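Local coordinates for protein type-2 restriction enzyme AgeI (Thalassobius gelatinovorus, PDB 5DWA) that recognises the double-stranded DNA sequence 5'-ACCGGT-3' and cleaves it after the first A, as a restriction endonuclease that dimerises to cut, at a contact of chain A with DNA. Numbering follows the deposited sequence.

Site 1: a contact of chain A with DNA. Residues 200-203, 206. With nucleotides of chain B; nucleotides of chain C.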
# COMPACT_ATOMS: atom_id res chain seq x y z
N LYS A 200 -2.64 -7.27 -13.34
CA LYS A 200 -2.60 -5.85 -13.71
C LYS A 200 -3.08 -5.69 -15.13
O LYS A 200 -2.45 -6.17 -16.07
CB LYS A 200 -1.20 -5.24 -13.58
CG LYS A 200 -1.13 -3.75 -13.98
CD LYS A 200 -2.01 -2.87 -13.09
CE LYS A 200 -1.80 -1.38 -13.41
NZ LYS A 200 -2.60 -0.49 -12.51
N SER A 201 -4.20 -5.00 -15.29
CA SER A 201 -4.64 -4.57 -16.61
C SER A 201 -4.88 -3.07 -16.55
O SER A 201 -5.25 -2.54 -15.51
CB SER A 201 -5.90 -5.30 -17.05
OG SER A 201 -7.06 -4.72 -16.48
N PHE A 202 -4.67 -2.40 -17.67
CA PHE A 202 -4.89 -0.97 -17.74
C PHE A 202 -6.23 -0.78 -18.43
O PHE A 202 -6.40 -1.16 -19.59
CB PHE A 202 -3.75 -0.28 -18.49
CG PHE A 202 -2.45 -0.29 -17.75
CD1 PHE A 202 -2.07 0.80 -16.98
CD2 PHE A 202 -1.60 -1.39 -17.80
CE1 PHE A 202 -0.87 0.80 -16.29
CE2 PHE A 202 -0.40 -1.39 -17.11
CZ PHE A 202 -0.03 -0.30 -16.36
N PRO A 203 -7.22 -0.27 -17.69
CA PRO A 203 -8.53 -0.09 -18.32
C PRO A 203 -8.51 1.15 -19.19
O PRO A 203 -7.72 2.07 -18.93
CB PRO A 203 -9.47 0.09 -17.12
CG PRO A 203 -8.61 0.73 -16.08
CD PRO A 203 -7.23 0.11 -16.26
N HIS A 206 -6.69 4.17 -20.20
CA HIS A 206 -5.28 4.03 -19.85
C HIS A 206 -4.60 2.84 -20.51
O HIS A 206 -3.38 2.67 -20.39
CB HIS A 206 -5.14 3.92 -18.33
CG HIS A 206 -5.86 4.98 -17.57
ND1 HIS A 206 -5.43 6.29 -17.53
CD2 HIS A 206 -6.98 4.93 -16.82
CE1 HIS A 206 -6.26 7.00 -16.79
NE2 HIS A 206 -7.21 6.20 -16.34
P DG B 8 -8.55 -1.31 -11.81
OP1 DG B 8 -9.81 -2.08 -11.75
OP2 DG B 8 -7.44 -1.80 -12.66
O5' DG B 8 -8.94 0.17 -12.24
C5' DG B 8 -9.94 0.84 -11.48
C4' DG B 8 -9.61 2.31 -11.33
O4' DG B 8 -8.44 2.48 -10.49
C3' DG B 8 -9.31 3.03 -12.62
O3' DG B 8 -9.91 4.31 -12.54
C2' DG B 8 -7.77 3.08 -12.66
C1' DG B 8 -7.41 3.19 -11.19
N9 DG B 8 -6.16 2.55 -10.81
C8 DG B 8 -5.70 1.32 -11.19
N7 DG B 8 -4.56 0.99 -10.62
C5 DG B 8 -4.30 2.05 -9.76
C6 DG B 8 -3.22 2.26 -8.89
O6 DG B 8 -2.27 1.50 -8.65
N1 DG B 8 -3.31 3.48 -8.22
C2 DG B 8 -4.34 4.39 -8.38
N2 DG B 8 -4.27 5.52 -7.64
N3 DG B 8 -5.35 4.20 -9.20
C4 DG B 8 -5.26 3.02 -9.87
P DT B 9 -9.79 5.37 -13.74
OP1 DT B 9 -10.99 6.22 -13.66
OP2 DT B 9 -9.46 4.66 -15.00
O5' DT B 9 -8.54 6.25 -13.30
C5' DT B 9 -8.55 6.86 -12.04
C4' DT B 9 -7.17 7.37 -11.71
O4' DT B 9 -6.25 6.27 -11.69
C3' DT B 9 -6.59 8.36 -12.71
O3' DT B 9 -6.50 9.62 -12.07
C2' DT B 9 -5.20 7.78 -13.08
C1' DT B 9 -4.98 6.77 -11.97
N1 DT B 9 -4.15 5.59 -12.31
C2 DT B 9 -2.99 5.38 -11.61
O2 DT B 9 -2.57 6.16 -10.77
N3 DT B 9 -2.34 4.22 -11.93
C4 DT B 9 -2.73 3.27 -12.85
O4 DT B 9 -2.08 2.25 -13.07
C5 DT B 9 -3.97 3.55 -13.54
C7 DT B 9 -4.49 2.59 -14.57
C6 DT B 9 -4.61 4.68 -13.23
P DC B 10 -6.47 10.98 -12.92
OP1 DC B 10 -6.86 12.04 -11.98
OP2 DC B 10 -7.21 10.76 -14.19
O5' DC B 10 -4.94 11.15 -13.33
C5' DC B 10 -4.00 11.59 -12.37
C4' DC B 10 -2.60 11.45 -12.91
O4' DC B 10 -2.28 10.04 -13.03
C3' DC B 10 -2.41 12.03 -14.33
O3' DC B 10 -1.18 12.73 -14.39
C2' DC B 10 -2.33 10.78 -15.19
C1' DC B 10 -1.58 9.89 -14.22
N1 DC B 10 -1.52 8.45 -14.58
C2 DC B 10 -0.57 7.66 -13.93
O2 DC B 10 0.17 8.19 -13.10
N3 DC B 10 -0.48 6.35 -14.25
C4 DC B 10 -1.29 5.83 -15.16
N4 DC B 10 -1.15 4.55 -15.45
C5 DC B 10 -2.28 6.63 -15.84
C6 DC B 10 -2.35 7.92 -15.51
P DC C 2 6.42 0.44 -19.84
OP1 DC C 2 7.66 -0.16 -20.40
OP2 DC C 2 5.09 -0.08 -20.21
O5' DC C 2 6.56 0.41 -18.24
C5' DC C 2 7.85 0.48 -17.64
C4' DC C 2 7.74 0.91 -16.19
O4' DC C 2 6.79 2.01 -16.07
C3' DC C 2 7.22 -0.14 -15.22
O3' DC C 2 7.60 0.27 -13.94
C2' DC C 2 5.72 0.03 -15.39
C1' DC C 2 5.64 1.55 -15.37
N1 DC C 2 4.44 2.15 -16.02
C2 DC C 2 4.14 3.48 -15.77
O2 DC C 2 4.89 4.13 -15.02
N3 DC C 2 3.05 4.04 -16.36
C4 DC C 2 2.28 3.31 -17.16
N4 DC C 2 1.22 3.90 -17.72
C5 DC C 2 2.57 1.93 -17.43
C6 DC C 2 3.64 1.40 -16.84
P DG C 3 7.91 -0.76 -12.76
OP1 DG C 3 9.30 -1.24 -12.98
OP2 DG C 3 6.81 -1.73 -12.62
O5' DG C 3 7.89 0.22 -11.49
C5' DG C 3 8.78 1.32 -11.45
C4' DG C 3 8.16 2.54 -10.78
O4' DG C 3 7.01 3.02 -11.53
C3' DG C 3 7.68 2.35 -9.35
O3' DG C 3 7.92 3.58 -8.65
C2' DG C 3 6.18 2.09 -9.54
C1' DG C 3 5.88 3.06 -10.67
N9 DG C 3 4.71 2.72 -11.49
C8 DG C 3 4.43 1.51 -12.08
N7 DG C 3 3.34 1.53 -12.80
C5 DG C 3 2.89 2.84 -12.71
C6 DG C 3 1.75 3.47 -13.29
O6 DG C 3 0.90 2.97 -14.03
N1 DG C 3 1.66 4.80 -12.94
C2 DG C 3 2.55 5.47 -12.14
N2 DG C 3 2.29 6.76 -11.91
N3 DG C 3 3.62 4.89 -11.59
C4 DG C 3 3.72 3.59 -11.92
P DA C 4 8.29 3.62 -7.09
OP1 DA C 4 9.13 4.83 -6.91
OP2 DA C 4 8.79 2.29 -6.66
O5' DA C 4 6.88 3.86 -6.38
C5' DA C 4 6.34 5.16 -6.35
C4' DA C 4 4.89 5.14 -5.90
O4' DA C 4 4.05 4.71 -6.99
C3' DA C 4 4.58 4.21 -4.73
O3' DA C 4 3.69 4.86 -3.89
C2' DA C 4 3.87 3.04 -5.41
C1' DA C 4 3.11 3.82 -6.46
N9 DA C 4 2.56 3.02 -7.53
C8 DA C 4 2.84 1.72 -7.83
N7 DA C 4 2.19 1.26 -8.86
C5 DA C 4 1.42 2.35 -9.27
C6 DA C 4 0.49 2.53 -10.31
N6 DA C 4 0.17 1.58 -11.18
N1 DA C 4 -0.08 3.74 -10.43
C2 DA C 4 0.24 4.70 -9.56
N3 DA C 4 1.09 4.65 -8.54
C4 DA C 4 1.65 3.44 -8.45
O HOH W 1 -1.78 -0.87 -9.86
O HOH W 2 -5.46 -4.20 -12.58
O HOH W 3 -5.15 -0.79 -13.58
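The side-chain amine NZ of Lys200 is the best-held polar atom, with at least four partners, including two waters. Lys200 NZ donates to O4 of DT9 of chain B at 2.8 Å. N7 of DG8 of chain B lies 3.1 Å from Lys200 NZ, also as a hydrogen-bond acceptor. Water 1 passes the contact on to O6 of the same guanine, and water 3 links NZ to the phosphate oxygen OP2 of DG8 and to O of Ser201. The Lys200 side chain starts with CG anti to the backbone N (chi1 180°), bends once at chi2 (62°), then runs extended into the major groove.

Phe202 lies beside this chain. Lys200 CE sits over the rim of one ring face. The ring edge points at the bases, with N4 of DC10 of chain B and O6 of DG3 of chain C in its plane. The ring tip, Phe202 CZ, comes 3.6 Å from C5 of DC2 of chain C. The thymine methyl C7 of DT9 touches Phe202 CD1 at 3.9 Å, and Pro203 CD and His206 CB also border it.

His206 stands at the backbone. His206 NE2 meets OP2 of DT9 at 3.0 Å, in the ring plane, which fits a hydrogen bond. A weak bond to O5' accompanies it. The C6 edge of the DT9 base points at the centre of one face of the His206 imidazole, the planes 67° apart.

In this pre-specific complex the loop contacts the GT end of the ACCGGT site from the major groove, at O4 of DT9, N7 and O6 of DG8 and the thymine methyl. This is likely to contribute to sequence reading, and phosphate contacts anchor the strand.

Site 2: a contact of chain A with DNA. Residues 79, 82-83, 86-87, 89-91. With nucleotides of chain B; nucleotides of chain C.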
# COMPACT_ATOMS: atom_id res chain seq x y z
N LYS A 79 -22.17 -6.47 -5.09
CA LYS A 79 -22.06 -6.21 -3.66
C LYS A 79 -23.04 -5.12 -3.19
O LYS A 79 -23.07 -4.02 -3.73
CB LYS A 79 -20.62 -5.82 -3.29
CG LYS A 79 -20.35 -5.81 -1.80
CD LYS A 79 -20.36 -7.22 -1.24
CE LYS A 79 -20.02 -7.28 0.24
NZ LYS A 79 -19.75 -8.68 0.68
N THR A 82 -22.43 -1.69 0.94
CA THR A 82 -21.07 -1.33 1.31
C THR A 82 -20.32 -1.01 0.02
O THR A 82 -20.68 -1.50 -1.05
CB THR A 82 -20.39 -2.48 2.11
OG1 THR A 82 -19.19 -2.00 2.74
CG2 THR A 82 -20.07 -3.67 1.22
N ASP A 83 -19.30 -0.15 0.10
CA ASP A 83 -18.59 0.27 -1.11
C ASP A 83 -17.95 -0.93 -1.79
O ASP A 83 -17.11 -1.58 -1.20
CB ASP A 83 -17.52 1.30 -0.81
CG ASP A 83 -16.83 1.78 -2.06
OD1 ASP A 83 -17.49 2.49 -2.86
OD2 ASP A 83 -15.66 1.43 -2.27
N GLN A 86 -13.87 -0.87 -2.18
CA GLN A 86 -13.13 -0.97 -0.93
C GLN A 86 -13.42 -2.29 -0.21
O GLN A 86 -12.55 -2.84 0.47
CB GLN A 86 -13.41 0.23 -0.04
CG GLN A 86 -12.88 1.57 -0.60
CD GLN A 86 -11.37 1.71 -0.44
OE1 GLN A 86 -10.59 1.05 -1.13
NE2 GLN A 86 -10.95 2.56 0.50
N SER A 87 -14.64 -2.80 -0.36
CA SER A 87 -14.96 -4.13 0.13
C SER A 87 -14.09 -5.18 -0.56
O SER A 87 -13.54 -6.06 0.10
CB SER A 87 -16.44 -4.42 -0.10
OG SER A 87 -16.77 -5.74 0.34
N VAL A 89 -11.11 -4.72 -1.83
CA VAL A 89 -9.76 -4.63 -1.29
C VAL A 89 -9.63 -5.46 -0.01
O VAL A 89 -8.70 -6.25 0.14
CB VAL A 89 -9.35 -3.18 -0.98
CG1 VAL A 89 -7.99 -3.14 -0.28
CG2 VAL A 89 -9.34 -2.35 -2.26
N ARG A 90 -10.61 -5.30 0.88
CA ARG A 90 -10.54 -5.90 2.21
C ARG A 90 -10.74 -7.41 2.17
O ARG A 90 -10.17 -8.14 2.99
CB ARG A 90 -11.59 -5.25 3.11
CG ARG A 90 -11.74 -5.91 4.47
CD ARG A 90 -10.47 -5.80 5.31
NE ARG A 90 -10.71 -6.41 6.62
CZ ARG A 90 -10.14 -7.53 7.06
NH1 ARG A 90 -9.23 -8.16 6.32
NH2 ARG A 90 -10.46 -8.00 8.26
N THR A 91 -11.54 -7.89 1.22
CA THR A 91 -11.89 -9.32 1.19
C THR A 91 -11.08 -10.17 0.21
O THR A 91 -10.86 -11.36 0.45
CB THR A 91 -13.39 -9.50 0.87
OG1 THR A 91 -13.69 -8.91 -0.40
CG2 THR A 91 -14.23 -8.85 1.95
P DC B 5 -1.32 -5.96 4.10
OP1 DC B 5 -0.61 -7.15 4.62
OP2 DC B 5 -0.56 -4.74 3.75
O5' DC B 5 -2.20 -6.40 2.84
C5' DC B 5 -3.06 -7.52 2.94
C4' DC B 5 -4.40 -7.20 2.32
O4' DC B 5 -5.07 -6.23 3.12
C3' DC B 5 -4.31 -6.59 0.94
O3' DC B 5 -4.33 -7.64 -0.01
C2' DC B 5 -5.58 -5.72 0.85
C1' DC B 5 -5.93 -5.44 2.32
N1 DC B 5 -5.76 -4.00 2.74
C2 DC B 5 -6.88 -3.26 3.12
O2 DC B 5 -7.99 -3.79 3.09
N3 DC B 5 -6.72 -1.97 3.52
C4 DC B 5 -5.49 -1.43 3.55
N4 DC B 5 -5.37 -0.16 3.95
C5 DC B 5 -4.34 -2.18 3.17
C6 DC B 5 -4.51 -3.44 2.78
P DG C 7 -6.60 8.97 2.35
OP1 DG C 7 -7.07 10.33 2.02
OP2 DG C 7 -5.79 8.75 3.57
O5' DG C 7 -7.85 8.01 2.48
C5' DG C 7 -8.79 7.95 1.45
C4' DG C 7 -9.72 6.78 1.65
O4' DG C 7 -9.02 5.54 1.40
C3' DG C 7 -10.27 6.64 3.06
O3' DG C 7 -11.56 6.08 2.96
C2' DG C 7 -9.30 5.66 3.72
C1' DG C 7 -9.00 4.72 2.57
N9 DG C 7 -7.68 4.15 2.60
C8 DG C 7 -6.61 4.54 3.37
N7 DG C 7 -5.51 3.89 3.10
C5 DG C 7 -5.87 3.04 2.06
C6 DG C 7 -5.11 2.09 1.34
O6 DG C 7 -3.92 1.81 1.48
N1 DG C 7 -5.86 1.44 0.36
C2 DG C 7 -7.19 1.68 0.12
N2 DG C 7 -7.75 0.95 -0.87
N3 DG C 7 -7.92 2.56 0.78
C4 DG C 7 -7.19 3.21 1.73
P DG C 8 -12.78 6.72 3.76
OP1 DG C 8 -13.27 7.93 3.05
OP2 DG C 8 -12.37 6.83 5.18
O5' DG C 8 -13.90 5.60 3.59
C5' DG C 8 -14.35 5.32 2.28
C4' DG C 8 -14.65 3.85 2.13
O4' DG C 8 -13.43 3.07 2.22
C3' DG C 8 -15.60 3.27 3.17
O3' DG C 8 -16.43 2.36 2.51
C2' DG C 8 -14.65 2.60 4.18
C1' DG C 8 -13.51 2.13 3.29
N9 DG C 8 -12.18 2.11 3.91
C8 DG C 8 -11.61 3.08 4.70
N7 DG C 8 -10.38 2.81 5.04
C5 DG C 8 -10.12 1.59 4.42
C6 DG C 8 -8.94 0.80 4.43
O6 DG C 8 -7.86 1.05 4.99
N1 DG C 8 -9.09 -0.37 3.69
C2 DG C 8 -10.23 -0.72 3.00
N2 DG C 8 -10.18 -1.88 2.32
N3 DG C 8 -11.33 0.01 2.98
C4 DG C 8 -11.21 1.15 3.72
P DT C 9 -17.57 1.56 3.30
OP1 DT C 9 -18.67 1.37 2.33
OP2 DT C 9 -17.84 2.20 4.60
O5' DT C 9 -16.87 0.16 3.61
C5' DT C 9 -16.36 -0.61 2.53
C4' DT C 9 -15.47 -1.71 3.05
O4' DT C 9 -14.35 -1.14 3.76
C3' DT C 9 -16.15 -2.67 4.02
O3' DT C 9 -16.19 -3.97 3.42
C2' DT C 9 -15.29 -2.62 5.30
C1' DT C 9 -13.97 -2.04 4.77
N1 DT C 9 -13.16 -1.27 5.74
C2 DT C 9 -11.88 -1.69 6.01
O2 DT C 9 -11.41 -2.71 5.56
N3 DT C 9 -11.17 -0.87 6.85
C4 DT C 9 -11.61 0.32 7.41
O4 DT C 9 -10.89 0.99 8.13
C5 DT C 9 -12.96 0.71 7.08
C7 DT C 9 -13.53 1.97 7.64
C6 DT C 9 -13.65 -0.09 6.26
P DC C 10 -17.26 -5.08 3.90
OP1 DC C 10 -17.39 -6.00 2.76
OP2 DC C 10 -18.46 -4.42 4.45
O5' DC C 10 -16.53 -5.80 5.09
C5' DC C 10 -15.46 -6.69 4.82
C4' DC C 10 -14.83 -7.17 6.10
O4' DC C 10 -14.11 -6.09 6.72
C3' DC C 10 -15.84 -7.65 7.15
O3' DC C 10 -15.32 -8.78 7.79
C2' DC C 10 -15.91 -6.47 8.11
C1' DC C 10 -14.45 -6.07 8.09
N1 DC C 10 -14.14 -4.73 8.62
C2 DC C 10 -12.83 -4.46 8.98
O2 DC C 10 -11.99 -5.35 8.87
N3 DC C 10 -12.53 -3.23 9.45
C4 DC C 10 -13.47 -2.29 9.54
N4 DC C 10 -13.12 -1.10 10.01
C5 DC C 10 -14.82 -2.55 9.16
C6 DC C 10 -15.11 -3.78 8.70
O HOH W 4 -18.77 -8.32 3.26
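The N-terminal end of helix 84-109 enters the minor groove here, with the loop just before it on the DNA backbone. Asp83 acts as the N-cap: its carboxylate OD2 accepts from Gln86 N, which approaches from above the carboxylate plane.

Gln86 makes the main base contact. Its CG is anti to the carbonyl carbon, and the chain bends at chi2 (-76°), so the amide lies along the sugar edge of DG7 of chain C. Gln86 OE1 takes the amino N2 of DG7 of chain C on a lone pair at 2.9 Å. Gln86 NE2 gives to N3 of DG7 of chain C at 3.0 Å, almost in the amide plane. These two bonds fix the amide rotation; NE2 also reaches the deoxyribose O4' of DG8 of chain C. The backbone O of Gln86 receives N2 of DG8 of chain C at 3.2 Å, again on a lone pair, while that amino group still pairs with DC5 of chain B. Val89 lays CG1 against C2 of DC5 of chain B at 3.6 Å.

Arg90 leaves the helix with CG anti to the backbone N, bends at chi2 (64°) and passes O2 of DT9 of chain C. Arg90 NE donates to O2 of DC10 of chain C at 2.8 Å, close to the guanidinium plane. NH2 adds a weak bond to the same oxygen.

Two phosphates fasten the helix end. Asp83 N donates to OP1 of DT9 of chain C at 2.8 Å. Ser87 OG gives to OP1 of DC10 of chain C at 2.5 Å, and Thr82 OG1 to OP2 of DC10 of chain C at 3.1 Å. Lys79 reaches OP1 through water 4, and its charge may add to the attraction.

The site contacts DG7 and DG8 of chain C from the minor groove, likely as part of sequence recognition. Arg90 reaches the flanking DC10, and the phosphate bonds fix the strand.

Site 1 and site 2 lie about 20 Å apart, measured between the centres of their C-alpha atoms. They share no residue and no helix or strand: site 1 is a loop, site 2 a helix start with its preceding loop. Site 1 works in the major groove and site 2 in the minor groove, so the one subunit approaches the duplex from both. Within the palindrome their base contacts fall on opposite halves; each also touches flanking bases. The deposited assembly holds two copies of the protein, and each makes both contacts. This fits an enzyme that is a monomer and dimerises to cleave DNA.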